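Local coordinates for protein alpha-1,2-mannosidase (PDB 2WW2) that hydrolyses alpha-mannosides, probably alpha-1,2-linked ones, as a calcium-dependent, inverting glycoside hydrolase of family 92, at residues 131-137 and 228-233; 82-86 and 116-122; 401-405 and 461-467; 424-430 and 451-455. All blocks are in the same frame, centred on the assembly; numbering follows the deposited sequence. Where two conformers were deposited one is given.

Contact 1: 131-137 and 228-233; sequences AVFEVSF and KLTIRT
Ala131, Phe133 and Val135 are the hydrogen-bonded partners of Thr233, Ile231 and Leu229 in an antiparallel strand pair whose axes run 4.6 Å apart at 163°. Each couple exchanges two backbone bonds, such as Phe133 N to Ile231 O at 2.8 Å. Between them, CA-H...O contacts such as Thr230 CA to Phe133 O (3.3 Å) fill the non-hydrogen-bonded sites. On the face carrying Phe133, Phe133 CB meets Ile231 CB at 3.9 Å. Leu229 CD2 comes to the edge of the Phe137 ring, its nearest ring atom being CE2 at 4.0 Å, while Val135 CG1 sits over that ring's centre. This face turns toward strand 80-86, as expected in the beta-sandwich of a family 92 N-terminal domain. The opposite face is mixed and meets helix 256-271. Here Val132 CG1 touches Thr230 CG2 at 3.6 Å, and that threonine methyl also lies over one face of the Arg232 guanidinium, which is salt-bridged to Glu187. Glu134 and Lys228 run side by side to a salt bridge, OE1 to NZ 3.0 Å. The lysine's bend at chi3 (-68°) turns NZ to meet OE1 nearly head-on, while OE2 is held by Ser123 and Gln121. A water links Phe133 O to Thr230 OG1.

Contact 2: 82-86 and 116-122; sequences IMPLA and FNNGLQT
Leu120, Pro84 and Ala86 carry most of this contact, in which the tip of a beta hairpin packs against the end of strand 80-86. The hairpin joins strands 111-116 and 121-126 through a type I turn from Phe116 to Gly119, followed by a G1 bulge: Gly119 N bonds to Phe116 O, and Phe116 N to Leu120 O at 2.8 Å. Gly119 has the positive phi (95°) of the bulge position, where a CB would press on the preceding carbonyl.

Leu120 extends its CG anti to the backbone N (chi1 -177°), and its two methyls divide the strand between them. CD2 meets the Pro84 ring at CG, 4.0 Å away, the two side chains crossing at about a right angle. CD1 lies against the backbone at the Leu85-Ala86 junction, 3.6 Å from Leu85 C, and also touches Ala86 CB. The same Pro84 CG also meets Thr122 CB at 4.1 Å, Thr122 OG1 being bonded to Glu134 O. Deeper in, Met83 bends at chi2 and brings CE to Phe116 CZ at 3.9 Å, approaching the ring obliquely beside Val98 and Phe64 of the surrounding strands.

No direct hydrogen bond joins the segments. At the exposed end the amide of Asn118 does double duty: OD1 takes Leu120 N in an Asx turn, and ND2 donates to two waters, one of which accepts from Ala86 N at 2.9 Å while the other donates to Ala86 O at 3.2 Å.

Contact 3: 401-405 and 461-467; sequences AEKAL and FAESLGK
Phe461 and Leu405 form the tight side of an antiparallel helix pair, in which helix 401-413 begins beside the end of helix 444-465; the axes of 401-405 and 461-465 pass 11.0 Å apart, their directions 155° from each other. Phe461 carries CG anti to the backbone N (chi1 -170°), which sends its ring across to the first turn of the partner helix. The carbonyl of Ala401 lies in the ring plane at its edge, with Ala401 O 3.6 Å from Phe461 CE2, while it also accepts the helical bond from Leu405 N. Ala404 CB at CZ and Leu405 CB at CE2, each 4.0 Å away, complete the fit, and Trp392 of helix 383-393 meets Phe461 edge-to-face. Such antiparallel neighbours are consistent with the (alpha/alpha)6 barrel expected of family 92 catalytic domains.

Toward solvent the contacts become fewer. Leu465 marks the margin of the apolar patch, CD2 on Ala401 CB at 3.7 Å. A Schellman motif at Gly466 then ends the helix, with Lys467 N bonded to Ala462 O and Gly466 N to Glu463 O; Leu465 N reaches Ala462 O from the opposite face. Lys467 turns back over the contact, running antiparallel to Leu405; its CD is unusually close to Leu405 CD2, at 3.4 Å. A bend at chi4 lifts NZ to exposed Glu402, bonding OE2 at 3.0 Å from above the carboxylate plane and OE1 weakly.

The aliphatic stem of Lys467 thus lies along Leu405 while its ammonium pairs with Glu402 at the exposed edge, where solvent would probably weaken the attraction.

Contact 4: 424-430 and 451-455; sequences RDGFEYY and YAYAD
Arg424 lies flat on Tyr451, guanidinium and ring planes only 7° apart and their centres 4.4 Å from each other, as the two side chains slide past in opposite directions. With the arginine's CG anti to its backbone N, that carbon lies over the ring face in a CH-pi contact, 3.6 Å from the centroid; a bend at chi3 then carries the guanidinium back toward Tyr451 CB. Its end-on nitrogens grip Asp455: NH1 meets OD2 at 2.9 Å almost straight (172°) on the syn side, whereas NH2 reaches OD1, also at 2.9 Å, from well above the carboxylate plane. Tyr430 gives its hydroxyl proton to OD2 from the anti side, OH to OD2 2.7 Å, so OD2 accepts from two donors. That buried pairing would be expected to favour the ionised carboxylate. The Tyr430 ring also receives the edge of Tyr451 on its face in a T-shaped pair, planes at 84°. The rotation of Tyr451 is thus constrained by the arginine on its face, Tyr430 at its edge, and a hydrogen bond from its OH to Asp425 O (2.7 Å), made in the carbonyl plane. A type II turn from Arg424 to Phe427 presents that carbonyl and leads into helix 427-433. Together these groups pin the turn and the short helix to the middle of helix 444-465, with Thr412 of helix 401-413 touching both Arg424 and Asp455.

How the contacts relate
Contacts 1 and 2 adjoin in the N-terminal domain, where strands 121-126 and 130-136 are neighbours and Ser136 N lies 2.8 Å from Gln121 O; Phe137 CE1 also packs on Leu85 O at 3.6 Å. Contacts 3 and 4 share helix 444-465 in the catalytic domain, their centres about 19 Å apart, with contact 4 nested in the chain loop closed by contact 3. The pairs lie on opposite sides of the chain's centre. Backbone bonds dominate contact 1, whereas contact 2 relies on apolar packing and waters. The salt bridge of contact 4 is buried among aromatic rings; those of contacts 1 and 3 sit at solvent-facing edges. Contacts 2 and 4 are the buried ones.

Contact 1: 131-137 and 228-233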
# COMPACT_ATOMS: atom_id res chain seq x y z
N ALA A 131 -20.22 -45.00 4.67
CA ALA A 131 -21.19 -43.94 4.97
C ALA A 131 -22.60 -44.50 4.88
O ALA A 131 -22.82 -45.51 4.21
CB ALA A 131 -21.05 -42.77 3.97
N VAL A 132 -23.55 -43.84 5.52
CA VAL A 132 -24.95 -44.23 5.36
C VAL A 132 -25.73 -42.95 5.10
O VAL A 132 -25.45 -41.95 5.73
CB VAL A 132 -25.48 -44.98 6.61
CG1 VAL A 132 -26.97 -45.27 6.48
CG2 VAL A 132 -24.71 -46.30 6.81
N PHE A 133 -26.64 -43.00 4.12
CA PHE A 133 -27.51 -41.88 3.76
C PHE A 133 -28.94 -42.21 4.19
O PHE A 133 -29.33 -43.39 4.20
CB PHE A 133 -27.59 -41.71 2.23
CG PHE A 133 -26.33 -41.19 1.57
CD1 PHE A 133 -26.32 -39.93 0.95
CD2 PHE A 133 -25.18 -41.95 1.55
CE1 PHE A 133 -25.17 -39.45 0.33
CE2 PHE A 133 -24.01 -41.46 0.92
CZ PHE A 133 -24.01 -40.22 0.31
N GLU A 134 -29.74 -41.18 4.47
CA GLU A 134 -31.19 -41.34 4.45
C GLU A 134 -31.65 -40.41 3.33
O GLU A 134 -31.03 -39.37 3.10
CB GLU A 134 -31.82 -40.88 5.78
CG GLU A 134 -31.68 -39.33 5.95
CD GLU A 134 -32.21 -38.78 7.28
OE1 GLU A 134 -33.15 -39.39 7.86
OE2 GLU A 134 -31.67 -37.72 7.72
N VAL A 135 -32.69 -40.78 2.59
CA VAL A 135 -33.26 -39.86 1.62
C VAL A 135 -34.78 -39.82 1.83
O VAL A 135 -35.41 -40.87 1.90
CB VAL A 135 -32.98 -40.29 0.15
CG1 VAL A 135 -33.62 -39.26 -0.80
CG2 VAL A 135 -31.47 -40.46 -0.13
N SER A 136 -35.34 -38.62 1.96
CA SER A 136 -36.78 -38.43 1.98
C SER A 136 -37.23 -37.80 0.65
O SER A 136 -36.94 -36.63 0.39
CB SER A 136 -37.14 -37.51 3.15
OG SER A 136 -38.53 -37.35 3.28
N PHE A 137 -37.91 -38.57 -0.19
CA PHE A 137 -38.30 -38.08 -1.53
C PHE A 137 -39.60 -37.28 -1.45
O PHE A 137 -40.48 -37.64 -0.70
CB PHE A 137 -38.52 -39.26 -2.50
CG PHE A 137 -37.25 -39.95 -2.94
CD1 PHE A 137 -36.43 -39.40 -3.91
CD2 PHE A 137 -36.89 -41.16 -2.38
CE1 PHE A 137 -35.29 -40.03 -4.33
CE2 PHE A 137 -35.74 -41.81 -2.78
CZ PHE A 137 -34.93 -41.23 -3.76
N LYS A 228 -38.36 -43.71 4.28
CA LYS A 228 -37.13 -43.09 3.79
C LYS A 228 -36.26 -44.18 3.17
O LYS A 228 -36.29 -45.32 3.62
CB LYS A 228 -36.37 -42.38 4.91
CG LYS A 228 -37.17 -41.22 5.55
CD LYS A 228 -36.36 -40.53 6.65
CE LYS A 228 -36.17 -41.46 7.86
NZ LYS A 228 -35.53 -40.75 9.01
N LEU A 229 -35.49 -43.81 2.15
CA LEU A 229 -34.53 -44.72 1.56
C LEU A 229 -33.25 -44.65 2.38
O LEU A 229 -32.79 -43.55 2.72
CB LEU A 229 -34.20 -44.26 0.12
CG LEU A 229 -33.19 -45.10 -0.66
CD1 LEU A 229 -33.80 -46.45 -1.06
CD2 LEU A 229 -32.72 -44.33 -1.89
N THR A 230 -32.68 -45.80 2.71
CA THR A 230 -31.35 -45.84 3.29
C THR A 230 -30.37 -46.33 2.23
O THR A 230 -30.67 -47.24 1.46
CB THR A 230 -31.29 -46.79 4.50
OG1 THR A 230 -32.13 -46.27 5.54
CG2 THR A 230 -29.87 -46.88 5.03
N ILE A 231 -29.20 -45.69 2.16
CA ILE A 231 -28.13 -46.14 1.26
C ILE A 231 -26.93 -46.39 2.14
O ILE A 231 -26.53 -45.52 2.90
CB ILE A 231 -27.72 -45.05 0.25
CG1 ILE A 231 -28.95 -44.45 -0.44
CG2 ILE A 231 -26.75 -45.64 -0.82
CD1 ILE A 231 -28.61 -43.31 -1.43
N ARG A 232 -26.36 -47.59 2.03
CA ARG A 232 -25.19 -47.95 2.83
C ARG A 232 -24.06 -48.15 1.86
O ARG A 232 -24.26 -48.80 0.84
CB ARG A 232 -25.41 -49.27 3.58
CG ARG A 232 -26.59 -49.21 4.53
CD ARG A 232 -26.89 -50.59 5.20
NE ARG A 232 -28.14 -50.45 5.93
CZ ARG A 232 -29.31 -50.90 5.49
NH1 ARG A 232 -29.37 -51.59 4.36
NH2 ARG A 232 -30.41 -50.68 6.20
N THR A 233 -22.88 -47.62 2.17
CA THR A 233 -21.76 -47.72 1.23
C THR A 233 -20.41 -47.84 1.95
O THR A 233 -20.24 -47.35 3.07
CB THR A 233 -21.80 -46.53 0.23
OG1 THR A 233 -20.83 -46.72 -0.80
CG2 THR A 233 -21.54 -45.19 0.92
O HOH W 1 -30.90 -44.15 6.99

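Contact 2: 82-86 and 116-122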
# COMPACT_ATOMS: atom_id res chain seq x y z
N ILE A 82 -22.67 -39.93 -4.99
CA ILE A 82 -24.02 -40.45 -4.95
C ILE A 82 -24.92 -39.21 -4.92
O ILE A 82 -24.63 -38.27 -4.20
CB ILE A 82 -24.23 -41.27 -3.65
CG1 ILE A 82 -23.48 -42.60 -3.72
CG2 ILE A 82 -25.71 -41.50 -3.39
CD1 ILE A 82 -23.35 -43.28 -2.35
N MET A 83 -25.99 -39.20 -5.72
CA MET A 83 -26.86 -38.04 -5.79
C MET A 83 -28.32 -38.46 -5.90
O MET A 83 -28.76 -38.98 -6.92
CB MET A 83 -26.49 -37.14 -6.99
CG MET A 83 -27.31 -35.86 -7.05
SD MET A 83 -27.12 -34.87 -5.54
CE MET A 83 -28.03 -33.42 -6.04
N PRO A 84 -29.09 -38.25 -4.83
CA PRO A 84 -30.52 -38.51 -4.97
C PRO A 84 -31.18 -37.39 -5.78
O PRO A 84 -30.74 -36.24 -5.72
CB PRO A 84 -31.02 -38.54 -3.52
CG PRO A 84 -30.03 -37.74 -2.75
CD PRO A 84 -28.70 -37.85 -3.47
N LEU A 85 -32.21 -37.72 -6.57
CA LEU A 85 -32.88 -36.74 -7.41
C LEU A 85 -34.39 -36.96 -7.36
O LEU A 85 -34.84 -38.10 -7.31
CB LEU A 85 -32.43 -36.86 -8.87
CG LEU A 85 -30.98 -36.51 -9.24
CD1 LEU A 85 -30.75 -36.88 -10.70
CD2 LEU A 85 -30.66 -35.00 -9.00
N ALA A 86 -35.16 -35.88 -7.39
CA ALA A 86 -36.59 -36.00 -7.50
C ALA A 86 -36.99 -35.42 -8.85
O ALA A 86 -36.43 -34.40 -9.28
CB ALA A 86 -37.28 -35.22 -6.38
N PHE A 116 -33.34 -29.82 -0.45
CA PHE A 116 -33.32 -29.06 -1.68
C PHE A 116 -34.57 -28.23 -1.83
O PHE A 116 -35.56 -28.43 -1.11
CB PHE A 116 -33.08 -30.01 -2.87
CG PHE A 116 -31.75 -30.72 -2.79
CD1 PHE A 116 -30.61 -30.11 -3.25
CD2 PHE A 116 -31.66 -31.99 -2.21
CE1 PHE A 116 -29.38 -30.75 -3.17
CE2 PHE A 116 -30.43 -32.64 -2.12
CZ PHE A 116 -29.29 -32.01 -2.60
N ASN A 117 -34.54 -27.27 -2.75
CA ASN A 117 -35.71 -26.41 -2.95
C ASN A 117 -36.94 -27.22 -3.34
O ASN A 117 -38.07 -26.81 -3.05
CB ASN A 117 -35.43 -25.33 -4.02
CG ASN A 117 -34.44 -24.25 -3.56
OD1 ASN A 117 -33.95 -24.28 -2.42
ND2 ASN A 117 -34.14 -23.31 -4.45
N ASN A 118 -36.75 -28.37 -3.99
CA ASN A 118 -37.89 -29.19 -4.42
C ASN A 118 -38.44 -30.07 -3.29
O ASN A 118 -39.36 -30.86 -3.49
CB ASN A 118 -37.54 -30.06 -5.65
CG ASN A 118 -36.41 -31.04 -5.37
OD1 ASN A 118 -36.05 -31.24 -4.22
ND2 ASN A 118 -35.84 -31.64 -6.41
N GLY A 119 -37.85 -29.95 -2.11
CA GLY A 119 -38.34 -30.66 -0.94
C GLY A 119 -37.64 -31.98 -0.65
O GLY A 119 -37.88 -32.59 0.39
N LEU A 120 -36.76 -32.42 -1.55
CA LEU A 120 -36.05 -33.66 -1.29
C LEU A 120 -35.08 -33.43 -0.14
O LEU A 120 -34.30 -32.47 -0.16
CB LEU A 120 -35.29 -34.14 -2.53
CG LEU A 120 -34.56 -35.49 -2.41
CD1 LEU A 120 -34.51 -36.21 -3.79
CD2 LEU A 120 -33.13 -35.36 -1.81
N GLN A 121 -35.11 -34.29 0.88
CA GLN A 121 -34.18 -34.14 1.99
C GLN A 121 -33.24 -35.32 2.01
O GLN A 121 -33.65 -36.45 1.72
CB GLN A 121 -34.93 -34.03 3.33
CG GLN A 121 -34.00 -33.86 4.56
CD GLN A 121 -33.52 -35.18 5.13
OE1 GLN A 121 -34.15 -36.22 4.95
NE2 GLN A 121 -32.39 -35.15 5.83
N THR A 122 -31.98 -35.08 2.34
CA THR A 122 -31.04 -36.18 2.50
C THR A 122 -30.02 -35.86 3.59
O THR A 122 -29.71 -34.68 3.82
CB THR A 122 -30.34 -36.53 1.16
OG1 THR A 122 -29.52 -37.70 1.33
CG2 THR A 122 -29.47 -35.40 0.68
O HOH W 2 -33.70 -33.43 -6.94
O HOH W 3 -37.40 -31.37 -8.92

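Contact 3: 401-405 and 461-467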
# COMPACT_ATOMS: atom_id res chain seq x y z
N ALA A 401 15.79 -47.39 15.09
CA ALA A 401 16.69 -46.24 15.10
C ALA A 401 17.63 -46.21 13.90
O ALA A 401 17.80 -45.17 13.26
CB ALA A 401 17.51 -46.21 16.41
N GLU A 402 18.27 -47.34 13.62
CA GLU A 402 19.26 -47.39 12.54
C GLU A 402 18.63 -47.21 11.17
O GLU A 402 19.21 -46.55 10.31
CB GLU A 402 20.04 -48.71 12.58
CG GLU A 402 20.85 -48.89 13.84
CD GLU A 402 22.25 -48.38 13.70
OE1 GLU A 402 22.50 -47.59 12.76
OE2 GLU A 402 23.11 -48.79 14.52
N LYS A 403 17.48 -47.84 10.97
CA LYS A 403 16.75 -47.71 9.71
C LYS A 403 16.28 -46.27 9.54
O LYS A 403 16.37 -45.69 8.44
CB LYS A 403 15.57 -48.68 9.67
CG LYS A 403 14.56 -48.42 8.54
CD LYS A 403 15.17 -48.69 7.14
CE LYS A 403 15.04 -50.15 6.74
NZ LYS A 403 16.00 -50.48 5.64
N ALA A 404 15.76 -45.67 10.62
CA ALA A 404 15.31 -44.28 10.54
C ALA A 404 16.48 -43.35 10.21
O ALA A 404 16.36 -42.47 9.36
CB ALA A 404 14.61 -43.84 11.83
N LEU A 405 17.62 -43.55 10.86
CA LEU A 405 18.78 -42.71 10.58
C LEU A 405 19.21 -42.83 9.11
O LEU A 405 19.59 -41.83 8.48
CB LEU A 405 19.96 -43.07 11.49
CG LEU A 405 21.20 -42.19 11.27
CD1 LEU A 405 20.88 -40.69 11.38
CD2 LEU A 405 22.32 -42.58 12.23
N PHE A 461 19.08 -36.36 16.43
CA PHE A 461 18.72 -37.77 16.38
C PHE A 461 19.95 -38.64 16.53
O PHE A 461 19.98 -39.52 17.40
CB PHE A 461 17.95 -38.11 15.09
CG PHE A 461 17.34 -39.49 15.08
CD1 PHE A 461 16.21 -39.78 15.84
CD2 PHE A 461 17.89 -40.49 14.29
CE1 PHE A 461 15.65 -41.05 15.83
CE2 PHE A 461 17.33 -41.76 14.27
CZ PHE A 461 16.22 -42.05 15.05
N ALA A 462 20.97 -38.38 15.71
CA ALA A 462 22.19 -39.17 15.77
C ALA A 462 22.81 -39.08 17.17
O ALA A 462 23.27 -40.07 17.72
CB ALA A 462 23.19 -38.72 14.73
N GLU A 463 22.84 -37.87 17.72
CA GLU A 463 23.47 -37.68 19.04
C GLU A 463 22.77 -38.54 20.10
O GLU A 463 23.43 -39.15 20.95
CB GLU A 463 23.44 -36.19 19.45
CG GLU A 463 24.28 -35.92 20.69
CD GLU A 463 24.52 -34.44 20.92
OE1 GLU A 463 23.54 -33.69 20.95
OE2 GLU A 463 25.71 -34.06 21.09
N SER A 464 21.44 -38.59 20.04
CA SER A 464 20.66 -39.37 21.01
C SER A 464 20.89 -40.89 20.87
O SER A 464 20.59 -41.64 21.80
CB SER A 464 19.16 -39.03 20.94
OG SER A 464 18.52 -39.75 19.90
N LEU A 465 21.43 -41.34 19.74
CA LEU A 465 21.76 -42.76 19.56
C LEU A 465 23.19 -43.07 19.99
O LEU A 465 23.60 -44.24 20.01
CB LEU A 465 21.58 -43.18 18.09
CG LEU A 465 20.25 -42.90 17.39
CD1 LEU A 465 20.25 -43.52 15.99
CD2 LEU A 465 19.08 -43.42 18.22
N GLY A 466 23.95 -42.03 20.32
CA GLY A 466 25.35 -42.19 20.68
C GLY A 466 26.24 -42.14 19.45
O GLY A 466 27.45 -42.45 19.52
N LYS A 467 25.68 -41.79 18.30
CA LYS A 467 26.49 -41.68 17.08
C LYS A 467 27.07 -40.27 16.91
O LYS A 467 26.65 -39.50 16.03
CB LYS A 467 25.69 -42.11 15.85
CG LYS A 467 25.19 -43.55 15.92
CD LYS A 467 24.15 -43.81 14.83
CE LYS A 467 23.60 -45.24 14.88
NZ LYS A 467 24.68 -46.25 14.70

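Contact 4: 424-430 and 451-455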
# COMPACT_ATOMS: atom_id res chain seq x y z
N ARG A 424 16.28 -34.23 -1.51
CA ARG A 424 16.80 -32.89 -1.28
C ARG A 424 17.26 -32.21 -2.56
O ARG A 424 18.38 -32.41 -3.03
CB ARG A 424 17.96 -32.92 -0.27
CG ARG A 424 18.52 -31.53 0.06
CD ARG A 424 19.54 -31.59 1.22
NE ARG A 424 18.85 -31.67 2.51
CZ ARG A 424 19.39 -31.32 3.68
NH1 ARG A 424 20.66 -30.89 3.75
NH2 ARG A 424 18.67 -31.41 4.79
N ASP A 425 16.39 -31.38 -3.12
CA ASP A 425 16.75 -30.64 -4.33
C ASP A 425 17.95 -29.72 -4.02
O ASP A 425 17.92 -28.95 -3.05
CB ASP A 425 15.55 -29.81 -4.80
CG ASP A 425 15.73 -29.30 -6.22
OD1 ASP A 425 16.47 -29.94 -7.00
OD2 ASP A 425 15.11 -28.27 -6.56
N GLY A 426 18.98 -29.82 -4.84
CA GLY A 426 20.17 -29.00 -4.65
C GLY A 426 21.18 -29.50 -3.63
O GLY A 426 22.03 -28.74 -3.18
N PHE A 427 21.11 -30.78 -3.26
CA PHE A 427 21.94 -31.25 -2.14
C PHE A 427 23.43 -31.17 -2.46
O PHE A 427 24.25 -30.92 -1.58
CB PHE A 427 21.55 -32.67 -1.68
CG PHE A 427 21.93 -33.74 -2.64
CD1 PHE A 427 23.16 -34.36 -2.55
CD2 PHE A 427 21.05 -34.13 -3.64
CE1 PHE A 427 23.52 -35.35 -3.43
CE2 PHE A 427 21.40 -35.12 -4.52
CZ PHE A 427 22.64 -35.73 -4.42
N GLU A 428 23.77 -31.36 -3.73
CA GLU A 428 25.18 -31.32 -4.11
C GLU A 428 25.76 -29.93 -3.87
O GLU A 428 26.80 -29.80 -3.23
CB GLU A 428 25.37 -31.73 -5.57
CG GLU A 428 24.78 -33.09 -5.91
CD GLU A 428 23.40 -33.01 -6.57
OE1 GLU A 428 22.53 -32.19 -6.14
OE2 GLU A 428 23.20 -33.80 -7.53
N TYR A 429 25.08 -28.89 -4.36
CA TYR A 429 25.50 -27.52 -4.10
C TYR A 429 25.54 -27.23 -2.60
O TYR A 429 26.48 -26.64 -2.09
CB TYR A 429 24.50 -26.53 -4.71
CG TYR A 429 24.64 -26.26 -6.20
CD1 TYR A 429 25.84 -25.83 -6.74
CD2 TYR A 429 23.54 -26.40 -7.05
CE1 TYR A 429 25.96 -25.58 -8.10
CE2 TYR A 429 23.64 -26.14 -8.39
CZ TYR A 429 24.85 -25.74 -8.91
OH TYR A 429 24.94 -25.49 -10.25
N TYR A 430 24.47 -27.59 -1.90
CA TYR A 430 24.37 -27.28 -0.47
C TYR A 430 25.55 -27.88 0.31
O TYR A 430 26.13 -27.22 1.18
CB TYR A 430 23.04 -27.82 0.04
CG TYR A 430 22.79 -27.69 1.53
CD1 TYR A 430 22.15 -26.57 2.04
CD2 TYR A 430 23.15 -28.71 2.42
CE1 TYR A 430 21.88 -26.46 3.39
CE2 TYR A 430 22.88 -28.61 3.79
CZ TYR A 430 22.25 -27.47 4.26
OH TYR A 430 21.95 -27.32 5.60
N TYR A 451 16.59 -26.76 4.99
CA TYR A 451 17.59 -27.82 5.11
C TYR A 451 18.47 -27.69 6.36
O TYR A 451 18.85 -28.70 6.97
CB TYR A 451 18.51 -27.86 3.89
CG TYR A 451 17.83 -28.12 2.55
CD1 TYR A 451 16.52 -28.60 2.47
CD2 TYR A 451 18.51 -27.88 1.37
CE1 TYR A 451 15.92 -28.82 1.23
CE2 TYR A 451 17.93 -28.11 0.13
CZ TYR A 451 16.63 -28.58 0.07
OH TYR A 451 16.04 -28.80 -1.15
N ALA A 452 18.84 -26.46 6.72
CA ALA A 452 19.65 -26.25 7.93
C ALA A 452 18.89 -26.78 9.17
O ALA A 452 19.47 -27.37 10.08
CB ALA A 452 20.00 -24.77 8.09
N TYR A 453 17.58 -26.57 9.17
CA TYR A 453 16.72 -27.10 10.24
C TYR A 453 16.66 -28.64 10.23
O TYR A 453 16.77 -29.29 11.29
CB TYR A 453 15.31 -26.52 10.10
CG TYR A 453 14.29 -27.24 10.98
CD1 TYR A 453 14.36 -27.18 12.36
CD2 TYR A 453 13.25 -27.99 10.41
CE1 TYR A 453 13.43 -27.84 13.17
CE2 TYR A 453 12.33 -28.66 11.19
CZ TYR A 453 12.41 -28.57 12.57
OH TYR A 453 11.51 -29.24 13.35
N ALA A 454 16.45 -29.22 9.06
CA ALA A 454 16.37 -30.68 8.97
C ALA A 454 17.71 -31.28 9.38
O ALA A 454 17.77 -32.33 10.02
CB ALA A 454 16.01 -31.13 7.54
N ASP A 455 18.80 -30.62 9.01
CA ASP A 455 20.11 -31.14 9.38
C ASP A 455 20.31 -31.05 10.90
O ASP A 455 20.90 -31.95 11.51
CB ASP A 455 21.21 -30.39 8.62
CG ASP A 455 21.22 -30.74 7.14
OD1 ASP A 455 20.77 -31.86 6.80
OD2 ASP A 455 21.70 -29.91 6.33